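Long-range contacts in oxidoreductase protein (PDB 5UI9), which binds NAD+ and a small dihydroxy acid as a member of the GFO/IDH/MocA family, and is probably an NAD-dependent dehydrogenase: residues Gly66-Val71 against His90-Ile95; Glu172-Glu177 against Val230-Lys235; Gly192-Leu197 against Leu218-Gly223. All coordinates share one frame; numbering follows the deposited sequence.

How the contacts relate
Contact 1 joins two neighbouring parallel strands of the NAD-binding Rossmann domain, whereas contacts 2 and 3 both belong to the C-terminal domain, touch the second subunit and reach the large mixed sheet through the adjacent strands 225-231 and 213-220. Contact 2 lies on the far side of the chain's centre from contact 1, their centres about 34 Å apart. Contacts 2 and 3 are closer, with centres about 23 Å apart and nearest atoms about 8 Å, and contact 3 falls within the span of chain that contact 2 brackets. Tyr232 of contact 2 bonds the dihydroxy acid and has its side chain about 8 Å from NAD; that of Ile95 in contact 1 is about 9 Å from it.

Contact 1: Gly66-Val71 against His90-Ile95; sequences GGFDFV and HKVPAI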
ATOM      1  N   GLY A  66      -2.035 -42.089  26.338  1.00 47.44           N
ATOM      2  CA  GLY A  66      -1.192 -41.048  26.918  1.00 46.35           C
ATOM      3  C   GLY A  66       0.286 -41.307  26.680  1.00 45.80           C
ATOM      4  O   GLY A  66       0.674 -41.831  25.630  1.00 45.63           O
ATOM      5  N   GLY A  67       1.103 -40.958  27.668  1.00 44.98           N
ATOM      6  CA  GLY A  67       2.550 -41.120  27.583  1.00 45.14           C
ATOM      7  C   GLY A  67       3.265 -39.991  26.854  1.00 44.50           C
ATOM      8  O   GLY A  67       4.358 -40.200  26.329  1.00 46.17           O
ATOM      9  N   PHE A  68       2.667 -38.795  26.833  1.00 42.55           N
ATOM     10  CA  PHE A  68       3.292 -37.615  26.218  1.00 41.91           C
ATOM     11  C   PHE A  68       3.005 -36.330  27.002  1.00 41.08           C
ATOM     12  O   PHE A  68       1.943 -36.182  27.606  1.00 41.79           O
ATOM     13  CB  PHE A  68       2.872 -37.458  24.744  1.00 40.78           C
ATOM     14  CG  PHE A  68       1.406 -37.650  24.502  1.00 40.75           C
ATOM     15  CD1 PHE A  68       0.896 -38.921  24.237  1.00 41.22           C
ATOM     16  CD2 PHE A  68       0.533 -36.567  24.531  1.00 40.18           C
ATOM     17  CE1 PHE A  68      -0.459 -39.106  24.015  1.00 41.34           C
ATOM     18  CE2 PHE A  68      -0.826 -36.744  24.311  1.00 41.22           C
ATOM     19  CZ  PHE A  68      -1.322 -38.014  24.047  1.00 41.94           C
ATOM     20  N   ASP A  69       3.972 -35.414  26.974  1.00 38.90           N
ATOM     21  CA  ASP A  69       3.910 -34.145  27.717  1.00 40.25           C
ATOM     22  C   ASP A  69       3.222 -33.008  26.946  1.00 39.30           C
ATOM     23  O   ASP A  69       2.762 -32.038  27.546  1.00 38.58           O
ATOM     24  CB  ASP A  69       5.326 -33.700  28.099  1.00 41.11           C
ATOM     25  CG  ASP A  69       6.075 -34.763  28.875  1.00 42.75           C
ATOM     26  OD1 ASP A  69       5.543 -35.220  29.903  1.00 43.83           O
ATOM     27  OD2 ASP A  69       7.183 -35.146  28.447  1.00 45.06           O
ATOM     28  N   PHE A  70       3.181 -33.104  25.621  1.00 37.97           N
ATOM     29  CA  PHE A  70       2.455 -32.116  24.828  1.00 37.55           C
ATOM     30  C   PHE A  70       1.941 -32.692  23.529  1.00 37.30           C
ATOM     31  O   PHE A  70       2.359 -33.775  23.095  1.00 38.58           O
ATOM     32  CB  PHE A  70       3.323 -30.887  24.561  1.00 37.06           C
ATOM     33  CG  PHE A  70       4.485 -31.148  23.647  1.00 37.85           C
ATOM     34  CD1 PHE A  70       5.707 -31.563  24.157  1.00 38.11           C
ATOM     35  CD2 PHE A  70       4.363 -30.956  22.267  1.00 37.72           C
ATOM     36  CE1 PHE A  70       6.786 -31.796  23.317  1.00 39.46           C
ATOM     37  CE2 PHE A  70       5.440 -31.185  21.420  1.00 38.12           C
ATOM     38  CZ  PHE A  70       6.654 -31.602  21.945  1.00 38.97           C
ATOM     39  N   VAL A  71       1.028 -31.951  22.915  1.00 36.39           N
ATOM     40  CA  VAL A  71       0.436 -32.350  21.654  1.00 36.11           C
ATOM     41  C   VAL A  71       0.665 -31.249  20.611  1.00 35.18           C
ATOM     42  O   VAL A  71       0.543 -30.063  20.918  1.00 34.15           O
ATOM     43  CB  VAL A  71      -1.061 -32.733  21.829  1.00 38.07           C
ATOM     44  CG1 VAL A  71      -1.931 -31.544  22.232  1.00 38.18           C
ATOM     45  CG2 VAL A  71      -1.594 -33.382  20.565  1.00 39.84           C
ATOM     46  N   HIS A  90      -7.645 -33.879  28.886  1.00 44.14           N
ATOM     47  CA  HIS A  90      -6.537 -34.769  29.300  1.00 44.93           C
ATOM     48  C   HIS A  90      -5.348 -34.037  29.940  1.00 44.13           C
ATOM     49  O   HIS A  90      -4.332 -34.670  30.239  1.00 42.33           O
ATOM     50  CB  HIS A  90      -6.061 -35.622  28.114  1.00 44.20           C
ATOM     51  CG  HIS A  90      -7.017 -36.709  27.743  1.00 44.87           C
ATOM     52  ND1 HIS A  90      -8.080 -36.507  26.889  1.00 43.91           N
ATOM     53  CD2 HIS A  90      -7.083 -38.006  28.129  1.00 45.53           C
ATOM     54  CE1 HIS A  90      -8.751 -37.636  26.752  1.00 44.57           C
ATOM     55  NE2 HIS A  90      -8.170 -38.560  27.497  1.00 45.60           N
ATOM     56  N   LYS A  91      -5.496 -32.725  30.164  1.00 45.29           N
ATOM     57  CA  LYS A  91      -4.467 -31.848  30.742  1.00 46.41           C
ATOM     58  C   LYS A  91      -3.102 -31.966  30.056  1.00 44.70           C
ATOM     59  O   LYS A  91      -2.063 -32.032  30.710  1.00 44.41           O
ATOM     60  CB  LYS A  91      -4.362 -32.059  32.260  1.00 51.48           C
ATOM     61  CG  LYS A  91      -5.599 -31.616  33.025  1.00 55.64           C
ATOM     62  CD  LYS A  91      -5.468 -31.900  34.517  1.00 60.64           C
ATOM     63  CE  LYS A  91      -6.803 -31.752  35.241  1.00 64.43           C
ATOM     64  NZ  LYS A  91      -7.392 -30.390  35.079  1.00 65.67           N
ATOM     65  N   VAL A  92      -3.133 -31.967  28.725  1.00 42.55           N
ATOM     66  CA  VAL A  92      -1.943 -32.038  27.895  1.00 41.09           C
ATOM     67  C   VAL A  92      -1.757 -30.672  27.230  1.00 40.00           C
ATOM     68  O   VAL A  92      -2.656 -30.214  26.521  1.00 39.64           O
ATOM     69  CB  VAL A  92      -2.084 -33.142  26.824  1.00 41.42           C
ATOM     70  CG1 VAL A  92      -0.920 -33.112  25.839  1.00 40.43           C
ATOM     71  CG2 VAL A  92      -2.184 -34.508  27.494  1.00 42.47           C
ATOM     72  N   PRO A  93      -0.605 -30.003  27.475  1.00 38.37           N
ATOM     73  CA  PRO A  93      -0.277 -28.770  26.757  1.00 37.16           C
ATOM     74  C   PRO A  93      -0.348 -28.946  25.241  1.00 34.85           C
ATOM     75  O   PRO A  93       0.093 -29.974  24.718  1.00 32.81           O
ATOM     76  CB  PRO A  93       1.158 -28.481  27.203  1.00 37.40           C
ATOM     77  CG  PRO A  93       1.251 -29.087  28.576  1.00 38.43           C
ATOM     78  CD  PRO A  93       0.297 -30.233  28.620  1.00 38.74           C
ATOM     79  N   ALA A  94      -0.889 -27.942  24.552  1.00 34.42           N
ATOM     80  CA  ALA A  94      -1.254 -28.081  23.143  1.00 33.42           C
ATOM     81  C   ALA A  94      -0.686 -26.980  22.258  1.00 33.18           C
ATOM     82  O   ALA A  94      -0.740 -25.798  22.605  1.00 32.32           O
ATOM     83  CB  ALA A  94      -2.770 -28.112  23.001  1.00 33.29           C
ATOM     84  N   ILE A  95      -0.157 -27.396  21.109  1.00 33.46           N
ATOM     85  CA  ILE A  95       0.147 -26.502  19.997  1.00 33.62           C
ATOM     86  C   ILE A  95      -0.911 -26.746  18.921  1.00 33.08           C
ATOM     87  O   ILE A  95      -1.279 -27.895  18.663  1.00 33.11           O
ATOM     88  CB  ILE A  95       1.549 -26.770  19.409  1.00 33.45           C
ATOM     89  CG1 ILE A  95       2.629 -26.650  20.494  1.00 33.97           C
ATOM     90  CG2 ILE A  95       1.840 -25.810  18.259  1.00 33.20           C
ATOM     91  CD1 ILE A  95       3.967 -27.240  20.105  1.00 33.87           C
TER
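Val71 is held to the 90-95 segment through both of its backbone polar atoms. Its N donates to Pro93 O at 2.8 Å, and its O accepts from Ile95 N at 2.8 Å, the second bond being the straighter of the two (174° at the hydrogen). Val71 therefore straddles Ala94, its parallel bridge partner, and the two side chains lie on the same face of the sheet, Val71 CG1 resting 3.6 Å from Ala94 CB. CG1 takes the position between the backbone N and carbonyl carbon of Val71 (chi1 66°), which also brings it close to Pro93 O. Just ahead of the bridge, Val92 sends CG1 against the backbone at Phe70 CA and Val71 N. The same methyl reaches the edge of the Phe68 ring, 3.9 Å from CE2, and the two side chains cross nearly at right angles.

These strands open and close the beta-alpha-beta unit 70-73, 80-89, 94-97 of the Rossmann fold. The connecting helix ends in a Schellman motif with Lys91, at positive phi, as its C-prime residue; Val92 begins the approach to the strand. Pro93 lays its ring beside the 66-71 segment, with Pro93 CD 3.2 Å from Asp69 O, while its CB meets Phe70 CB.

Farther out, strand 6-11 flanks 70-73 on the side away from 94-97, and Asp69 OD2 accepts from Lys7 N there. Trp302 of helix 289-308 packs on Pro93 and Ile95 and meets the Phe70 ring edge-to-face; Trp24, a magnesium-site residue, also meets that ring.

Contact 2: Glu172-Glu177 against Val230-Lys235; sequences ERFIIE and VSYATK. With 8A1 ((2S)-2,3-dihydroxy-2-methylpropanoic acid), chain D.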
ATOM      1  N   GLU A 172     -14.584 -21.481  -0.077  1.00 56.18           N
ATOM      2  CA  GLU A 172     -15.212 -20.186  -0.382  1.00 56.80           C
ATOM      3  C   GLU A 172     -14.311 -19.047   0.099  1.00 50.42           C
ATOM      4  O   GLU A 172     -14.217 -18.008  -0.545  1.00 49.07           O
ATOM      5  CB  GLU A 172     -16.578 -20.080   0.313  1.00 65.00           C
ATOM      6  CG  GLU A 172     -17.486 -18.967  -0.207  1.00 72.60           C
ATOM      7  CD  GLU A 172     -18.556 -19.465  -1.171  1.00 78.43           C
ATOM      8  OE1 GLU A 172     -18.220 -20.213  -2.114  1.00 84.19           O
ATOM      9  OE2 GLU A 172     -19.739 -19.102  -0.988  1.00 78.32           O
ATOM     10  N   ARG A 173     -13.688 -19.257   1.257  1.00 48.25           N
ATOM     11  CA  ARG A 173     -12.637 -18.390   1.786  1.00 46.27           C
ATOM     12  C   ARG A 173     -11.272 -18.976   1.435  1.00 42.71           C
ATOM     13  O   ARG A 173     -11.086 -20.193   1.496  1.00 40.55           O
ATOM     14  CB  ARG A 173     -12.764 -18.293   3.301  1.00 48.63           C
ATOM     15  CG  ARG A 173     -14.066 -17.663   3.759  1.00 52.93           C
ATOM     16  CD  ARG A 173     -14.069 -17.431   5.260  1.00 55.89           C
ATOM     17  NE  ARG A 173     -15.153 -16.532   5.662  1.00 60.49           N
ATOM     18  CZ  ARG A 173     -15.335 -16.048   6.893  1.00 60.62           C
ATOM     19  NH1 ARG A 173     -14.503 -16.360   7.894  1.00 57.26           N
ATOM     20  NH2 ARG A 173     -16.362 -15.234   7.125  1.00 62.50           N
ATOM     21  N   PHE A 174     -10.320 -18.111   1.078  1.00 37.91           N
ATOM     22  CA  PHE A 174      -8.954 -18.539   0.753  1.00 34.85           C
ATOM     23  C   PHE A 174      -7.923 -17.604   1.397  1.00 32.44           C
ATOM     24  O   PHE A 174      -7.539 -17.846   2.534  1.00 29.88           O
ATOM     25  CB  PHE A 174      -8.773 -18.729  -0.775  1.00 35.19           C
ATOM     26  CG  PHE A 174      -7.331 -18.869  -1.239  1.00 34.29           C
ATOM     27  CD1 PHE A 174      -6.384 -19.575  -0.495  1.00 34.06           C
ATOM     28  CD2 PHE A 174      -6.935 -18.314  -2.457  1.00 34.53           C
ATOM     29  CE1 PHE A 174      -5.069 -19.691  -0.936  1.00 34.56           C
ATOM     30  CE2 PHE A 174      -5.624 -18.433  -2.905  1.00 34.79           C
ATOM     31  CZ  PHE A 174      -4.688 -19.120  -2.144  1.00 34.71           C
ATOM     32  N   ILE A 175      -7.506 -16.537   0.715  1.00 31.56           N
ATOM     33  CA  ILE A 175      -6.216 -15.905   1.044  1.00 31.08           C
ATOM     34  C   ILE A 175      -6.128 -15.213   2.417  1.00 30.91           C
ATOM     35  O   ILE A 175      -5.077 -15.284   3.045  1.00 31.08           O
ATOM     36  CB  ILE A 175      -5.717 -14.968  -0.082  1.00 30.45           C
ATOM     37  CG1 ILE A 175      -4.207 -14.715   0.059  1.00 29.21           C
ATOM     38  CG2 ILE A 175      -6.497 -13.658  -0.105  1.00 30.86           C
ATOM     39  CD1 ILE A 175      -3.593 -14.060  -1.155  1.00 28.90           C
ATOM     40  N   ILE A 176      -7.195 -14.572   2.897  1.00 31.25           N
ATOM     41  CA  ILE A 176      -7.126 -13.916   4.216  1.00 32.70           C
ATOM     42  C   ILE A 176      -6.971 -14.966   5.333  1.00 34.36           C
ATOM     43  O   ILE A 176      -6.102 -14.834   6.207  1.00 32.96           O
ATOM     44  CB  ILE A 176      -8.323 -12.977   4.518  1.00 33.41           C
ATOM     45  CG1 ILE A 176      -8.500 -11.933   3.409  1.00 33.11           C
ATOM     46  CG2 ILE A 176      -8.118 -12.278   5.862  1.00 33.31           C
ATOM     47  CD1 ILE A 176      -9.648 -10.968   3.630  1.00 33.98           C
ATOM     48  N   GLU A 177      -7.810 -15.999   5.280  1.00 34.90           N
ATOM     49  CA  GLU A 177      -7.748 -17.133   6.204  1.00 37.38           C
ATOM     50  C   GLU A 177      -6.424 -17.907   6.125  1.00 33.82           C
ATOM     51  O   GLU A 177      -5.883 -18.306   7.146  1.00 32.39           O
ATOM     52  CB  GLU A 177      -8.913 -18.092   5.927  1.00 40.00           C
ATOM     53  CG  GLU A 177      -8.999 -19.285   6.869  1.00 46.09           C
ATOM     54  CD  GLU A 177     -10.116 -20.261   6.527  1.00 49.72           C
ATOM     55  OE1 GLU A 177     -10.194 -21.305   7.207  1.00 55.02           O
ATOM     56  OE2 GLU A 177     -10.908 -20.004   5.589  1.00 53.96           O
ATOM     57  N   VAL A 230      -2.213  -8.541   0.199  1.00 28.21           N
ATOM     58  CA  VAL A 230      -1.859  -9.911  -0.112  1.00 27.04           C
ATOM     59  C   VAL A 230      -2.480 -10.334  -1.440  1.00 26.11           C
ATOM     60  O   VAL A 230      -3.571  -9.876  -1.804  1.00 26.06           O
ATOM     61  CB  VAL A 230      -2.240 -10.894   1.031  1.00 27.03           C
ATOM     62  CG1 VAL A 230      -1.485 -10.531   2.300  1.00 27.07           C
ATOM     63  CG2 VAL A 230      -3.742 -10.929   1.291  1.00 27.04           C
ATOM     64  N   SER A 231      -1.762 -11.197  -2.156  1.00 25.25           N
ATOM     65  CA  SER A 231      -2.194 -11.691  -3.454  1.00 26.05           C
ATOM     66  C   SER A 231      -1.487 -12.996  -3.787  1.00 26.32           C
ATOM     67  O   SER A 231      -0.274 -13.104  -3.575  1.00 27.05           O
ATOM     68  CB  SER A 231      -1.875 -10.660  -4.545  1.00 25.93           C
ATOM     69  OG  SER A 231      -2.125 -11.172  -5.853  1.00 26.25           O
ATOM     70  N   TYR A 232      -2.246 -13.972  -4.285  1.00 26.64           N
ATOM     71  CA  TYR A 232      -1.693 -15.172  -4.934  1.00 27.38           C
ATOM     72  C   TYR A 232      -1.925 -15.167  -6.466  1.00 27.90           C
ATOM     73  O   TYR A 232      -1.811 -16.212  -7.122  1.00 27.86           O
ATOM     74  CB  TYR A 232      -2.250 -16.448  -4.288  1.00 28.26           C
ATOM     75  CG  TYR A 232      -1.379 -17.011  -3.177  1.00 29.11           C
ATOM     76  CD1 TYR A 232      -0.043 -17.363  -3.419  1.00 29.91           C
ATOM     77  CD2 TYR A 232      -1.883 -17.209  -1.892  1.00 29.29           C
ATOM     78  CE1 TYR A 232       0.755 -17.892  -2.415  1.00 29.69           C
ATOM     79  CE2 TYR A 232      -1.084 -17.732  -0.883  1.00 29.44           C
ATOM     80  CZ  TYR A 232       0.228 -18.071  -1.152  1.00 29.44           C
ATOM     81  OH  TYR A 232       1.023 -18.589  -0.162  1.00 29.91           O
ATOM     82  N   ALA A 233      -2.210 -13.991  -7.032  1.00 28.12           N
ATOM     83  CA  ALA A 233      -2.385 -13.828  -8.485  1.00 29.23           C
ATOM     84  C   ALA A 233      -1.424 -12.779  -9.079  1.00 30.23           C
ATOM     85  O   ALA A 233      -1.714 -12.179 -10.114  1.00 29.94           O
ATOM     86  CB  ALA A 233      -3.830 -13.464  -8.790  1.00 29.60           C
ATOM     87  N   THR A 234      -0.274 -12.587  -8.433  1.00 29.73           N
ATOM     88  CA  THR A 234       0.702 -11.585  -8.831  1.00 30.48           C
ATOM     89  C   THR A 234       1.828 -12.274  -9.612  1.00 31.21           C
ATOM     90  O   THR A 234       2.481 -13.176  -9.090  1.00 32.00           O
ATOM     91  CB  THR A 234       1.236 -10.844  -7.591  1.00 30.32           C
ATOM     92  OG1 THR A 234       0.155 -10.149  -6.952  1.00 30.03           O
ATOM     93  CG2 THR A 234       2.318  -9.832  -7.963  1.00 30.96           C
ATOM     94  N   LYS A 235       2.050 -11.846 -10.856  1.00 31.49           N
ATOM     95  CA  LYS A 235       3.016 -12.491 -11.763  1.00 32.59           C
ATOM     96  C   LYS A 235       4.233 -11.604 -11.960  1.00 31.88           C
ATOM     97  O   LYS A 235       4.212 -10.665 -12.774  1.00 32.01           O
ATOM     98  CB  LYS A 235       2.353 -12.805 -13.103  1.00 35.30           C
ATOM     99  CG  LYS A 235       1.278 -13.870 -12.971  1.00 39.54           C
ATOM    100  CD  LYS A 235       0.317 -13.894 -14.148  1.00 43.32           C
ATOM    101  CE  LYS A 235      -0.786 -14.914 -13.895  1.00 45.96           C
ATOM    102  NZ  LYS A 235      -1.648 -15.091 -15.087  1.00 49.42           N
TER
HETATM  103  OXT 8A1 D 402       2.614 -20.802   5.012  1.00 31.39           O
HETATM  104  C   8A1 D 402       1.366 -20.916   4.957  1.00 33.73           C
HETATM  105  O   8A1 D 402       0.644 -20.874   5.978  1.00 33.42           O
HETATM  106  CA  8A1 D 402       0.702 -21.097   3.617  1.00 33.73           C
HETATM  107  CB  8A1 D 402       0.283 -19.704   3.149  1.00 33.14           C
HETATM  108  O1  8A1 D 402      -0.189 -19.717   1.798  1.00 31.24           O
HETATM  109  O2  8A1 D 402      -0.451 -21.945   3.754  1.00 33.85           O
HETATM  110  C3  8A1 D 402       1.664 -21.771   2.637  1.00 33.10           C
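Ile175 drives its CD1 methyl into the backbone where strand 225-231 ends, 3.4 Å from Tyr232 N and 3.5 Å from Ser231 C. CG1 stands opposite the backbone N of Ile175 across the CA-CB bond (chi1 -161°), and the chain stays extended beyond it to its full reach. On the way, CG1 passes between Val230 CG2 and Tyr232 CD2. The Val230 and Ile175 side chains slide past each other in opposite directions, with Val230 CG2 4.0 Å from Ile175 CD1.

Phe174 adds a second aromatic surface beside Tyr232. Their planes are only 14° from parallel, but the rings are slid so far apart, with centroids at 5.7 Å, that they barely overlap; the touch is made by Phe174 CZ against Tyr232 CD2 at 3.4 Å. Phe174 occupies the N-cap position of helix 175-191, and this packing sets the start of the helix against the end of a strand in the mixed sheet of the GFO/IDH/MocA C-terminal domain. Tyr232 has an unusual chi1 of -93°, which carries its ring past Phe174 and Ile175 toward the bound (2S)-2,3-dihydroxy-2-methylpropanoic acid. There its OH donates to O1 of the ligand at 2.6 Å, with O1 near the plane of the tyrosine ring. Asp178, His182, Lys98 and Gln165 supply further hydrogen bonds to the acid.

Behind Tyr232, Ser231 turns its side chain to the other side: OG accepts from Ala233 N, which makes an ST turn that bends the chain beyond the strand, and donates to Thr234 OG1 at 2.7 Å. Thr234 OG1 is hydrogen-bonded in addition to Asp249 of the second subunit. At the helix start, Glu211 accepts from the backbone N of both Phe174 and Ile176.

Contact 3: Gly192-Leu197 against Leu218-Gly223; sequences GDVATL and LDHQNG
Asp219 lies across from Thr196, and its side chain can be followed outward from the strand. CB passes 3.2 Å from Thr196 OG1; CG stands equally close to that hydroxyl; OD2 accepts its hydrogen at 2.6 Å, met on the anti side and 16° out of the carboxylate plane. Thr196 OG1 sits between its own backbone N and carbonyl carbon (chi1 54°), pointed at the Asp219 carboxylate. The other oxygen, OD1, forms a salt bridge with Arg200 of the second subunit, so each carboxylate oxygen has a partner.

The backbone beneath is the antiparallel hairpin of strands 194-202 and 213-220, interrupted by a classic beta bulge: Ala195 and Thr196 both face Asp219. Asp219 O takes a 2.8 Å bond from Ala195 N and a weak one from Thr196 N, while Asp219 N donates to Thr196 O. On the other face Leu197 and Leu218 run side by side, Leu197 CD1 3.5 Å from Leu218 CD2, and Leu218 CD1 also meets Val194 CG2.

Past the bulge, Gln221 N donates almost straight to Asp193 O, which also accepts from a water that in turn accepts from Asn222 N. His220 ND1 donates to Gly192 O at 2.8 Å; that oxygen lies in the imidazole plane, although the donor stands 37° out of the carbonyl plane. Ser226 OG is hydrogen-bonded to the second ring nitrogen, NE2, so both nitrogens of His220 are engaged.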
ATOM      1  N   GLY A 192       1.720  -3.142  16.826  1.00 39.39           N
ATOM      2  CA  GLY A 192       0.744  -3.306  17.906  1.00 38.60           C
ATOM      3  C   GLY A 192      -0.685  -3.564  17.455  1.00 38.64           C
ATOM      4  O   GLY A 192      -1.010  -3.520  16.253  1.00 35.79           O
ATOM      5  N   ASP A 193      -1.545  -3.798  18.446  1.00 38.70           N
ATOM      6  CA  ASP A 193      -2.939  -4.198  18.224  1.00 38.93           C
ATOM      7  C   ASP A 193      -3.726  -3.119  17.479  1.00 38.83           C
ATOM      8  O   ASP A 193      -3.373  -1.932  17.519  1.00 39.38           O
ATOM      9  CB  ASP A 193      -3.643  -4.535  19.553  1.00 40.42           C
ATOM     10  CG  ASP A 193      -2.985  -5.696  20.307  1.00 40.51           C
ATOM     11  OD1 ASP A 193      -2.351  -6.566  19.670  1.00 38.85           O
ATOM     12  OD2 ASP A 193      -3.112  -5.736  21.550  1.00 41.05           O
ATOM     13  N   VAL A 194      -4.799  -3.562  16.826  1.00 38.39           N
ATOM     14  CA  VAL A 194      -5.547  -2.770  15.857  1.00 38.94           C
ATOM     15  C   VAL A 194      -6.888  -2.354  16.452  1.00 40.00           C
ATOM     16  O   VAL A 194      -7.554  -3.159  17.109  1.00 40.36           O
ATOM     17  CB  VAL A 194      -5.773  -3.595  14.563  1.00 39.36           C
ATOM     18  CG1 VAL A 194      -6.698  -2.880  13.580  1.00 39.28           C
ATOM     19  CG2 VAL A 194      -4.436  -3.927  13.905  1.00 38.68           C
ATOM     20  N   ALA A 195      -7.269  -1.097  16.216  1.00 39.08           N
ATOM     21  CA  ALA A 195      -8.544  -0.543  16.686  1.00 40.33           C
ATOM     22  C   ALA A 195      -9.645  -0.767  15.662  1.00 40.47           C
ATOM     23  O   ALA A 195     -10.711  -1.292  15.993  1.00 40.77           O
ATOM     24  CB  ALA A 195      -8.403   0.948  16.973  1.00 40.62           C
ATOM     25  N   THR A 196      -9.383  -0.347  14.423  1.00 40.53           N
ATOM     26  CA  THR A 196     -10.354  -0.458  13.328  1.00 40.74           C
ATOM     27  C   THR A 196      -9.678  -0.948  12.051  1.00 39.37           C
ATOM     28  O   THR A 196      -8.461  -0.830  11.886  1.00 37.68           O
ATOM     29  CB  THR A 196     -11.089   0.875  13.053  1.00 41.18           C
ATOM     30  OG1 THR A 196     -10.135   1.913  12.823  1.00 42.73           O
ATOM     31  CG2 THR A 196     -11.966   1.278  14.228  1.00 42.46           C
ATOM     32  N   LEU A 197     -10.498  -1.490  11.157  1.00 40.03           N
ATOM     33  CA  LEU A 197     -10.029  -2.224   9.987  1.00 38.81           C
ATOM     34  C   LEU A 197     -11.026  -2.097   8.830  1.00 38.23           C
ATOM     35  O   LEU A 197     -12.236  -2.131   9.048  1.00 39.02           O
ATOM     36  CB  LEU A 197      -9.854  -3.691  10.393  1.00 38.50           C
ATOM     37  CG  LEU A 197      -9.358  -4.718   9.379  1.00 37.99           C
ATOM     38  CD1 LEU A 197      -8.558  -5.824  10.056  1.00 38.81           C
ATOM     39  CD2 LEU A 197     -10.498  -5.319   8.563  1.00 38.66           C
ATOM     40  N   LEU A 218      -5.362  -0.708   8.095  1.00 35.01           N
ATOM     41  CA  LEU A 218      -5.386  -0.859   9.559  1.00 36.28           C
ATOM     42  C   LEU A 218      -5.183   0.464  10.283  1.00 36.10           C
ATOM     43  O   LEU A 218      -4.276   1.215   9.959  1.00 35.94           O
ATOM     44  CB  LEU A 218      -4.285  -1.816  10.011  1.00 36.81           C
ATOM     45  CG  LEU A 218      -4.278  -3.253   9.474  1.00 37.39           C
ATOM     46  CD1 LEU A 218      -3.095  -4.030  10.049  1.00 37.10           C
ATOM     47  CD2 LEU A 218      -5.582  -3.977   9.777  1.00 37.67           C
ATOM     48  N   ASP A 219      -6.023   0.731  11.276  1.00 38.09           N
ATOM     49  CA  ASP A 219      -5.813   1.839  12.202  1.00 38.20           C
ATOM     50  C   ASP A 219      -5.357   1.231  13.526  1.00 37.61           C
ATOM     51  O   ASP A 219      -6.153   0.614  14.231  1.00 36.82           O
ATOM     52  CB  ASP A 219      -7.102   2.636  12.354  1.00 39.93           C
ATOM     53  CG  ASP A 219      -7.698   3.036  11.002  1.00 42.35           C
ATOM     54  OD1 ASP A 219      -7.001   3.725  10.223  1.00 42.36           O
ATOM     55  OD2 ASP A 219      -8.859   2.668  10.705  1.00 41.35           O
ATOM     56  N   HIS A 220      -4.069   1.366  13.837  1.00 36.72           N
ATOM     57  CA  HIS A 220      -3.514   0.783  15.065  1.00 37.96           C
ATOM     58  C   HIS A 220      -3.881   1.622  16.288  1.00 39.29           C
ATOM     59  O   HIS A 220      -4.101   2.824  16.174  1.00 40.84           O
ATOM     60  CB  HIS A 220      -2.002   0.611  14.942  1.00 37.33           C
ATOM     61  CG  HIS A 220      -1.598  -0.379  13.895  1.00 36.87           C
ATOM     62  ND1 HIS A 220      -1.310  -1.695  14.187  1.00 35.51           N
ATOM     63  CD2 HIS A 220      -1.445  -0.249  12.554  1.00 37.07           C
ATOM     64  CE1 HIS A 220      -0.990  -2.331  13.074  1.00 35.93           C
ATOM     65  NE2 HIS A 220      -1.064  -1.476  12.067  1.00 35.09           N
ATOM     66  N   GLN A 221      -3.962   0.980  17.456  1.00 41.60           N
ATOM     67  CA  GLN A 221      -4.322   1.676  18.706  1.00 43.56           C
ATOM     68  C   GLN A 221      -3.333   2.792  19.080  1.00 44.26           C
ATOM     69  O   GLN A 221      -3.739   3.816  19.631  1.00 44.84           O
ATOM     70  CB  GLN A 221      -4.462   0.676  19.866  1.00 44.90           C
ATOM     71  CG  GLN A 221      -5.639  -0.285  19.714  1.00 45.42           C
ATOM     72  CD  GLN A 221      -5.674  -1.383  20.769  1.00 47.33           C
ATOM     73  OE1 GLN A 221      -4.840  -1.430  21.678  1.00 49.01           O
ATOM     74  NE2 GLN A 221      -6.648  -2.277  20.651  1.00 47.46           N
ATOM     75  N   ASN A 222      -2.051   2.600  18.755  1.00 44.90           N
ATOM     76  CA  ASN A 222      -1.001   3.617  18.994  1.00 45.86           C
ATOM     77  C   ASN A 222      -0.997   4.812  18.012  1.00 46.63           C
ATOM     78  O   ASN A 222      -0.100   5.653  18.080  1.00 47.20           O
ATOM     79  CB  ASN A 222       0.400   2.958  19.030  1.00 45.75           C
ATOM     80  CG  ASN A 222       0.875   2.440  17.663  1.00 45.80           C
ATOM     81  OD1 ASN A 222       0.348   2.800  16.605  1.00 45.94           O
ATOM     82  ND2 ASN A 222       1.886   1.586  17.692  1.00 45.17           N
ATOM     83  N   GLY A 223      -1.952   4.865  17.082  1.00 44.94           N
ATOM     84  CA  GLY A 223      -2.052   5.969  16.130  1.00 45.18           C
ATOM     85  C   GLY A 223      -1.536   5.650  14.739  1.00 43.04           C
ATOM     86  O   GLY A 223      -1.949   6.291  13.780  1.00 46.13           O
TER
HETATM   87  O   HOH W   1      -0.903  -0.366  18.214  1.00 36.69           O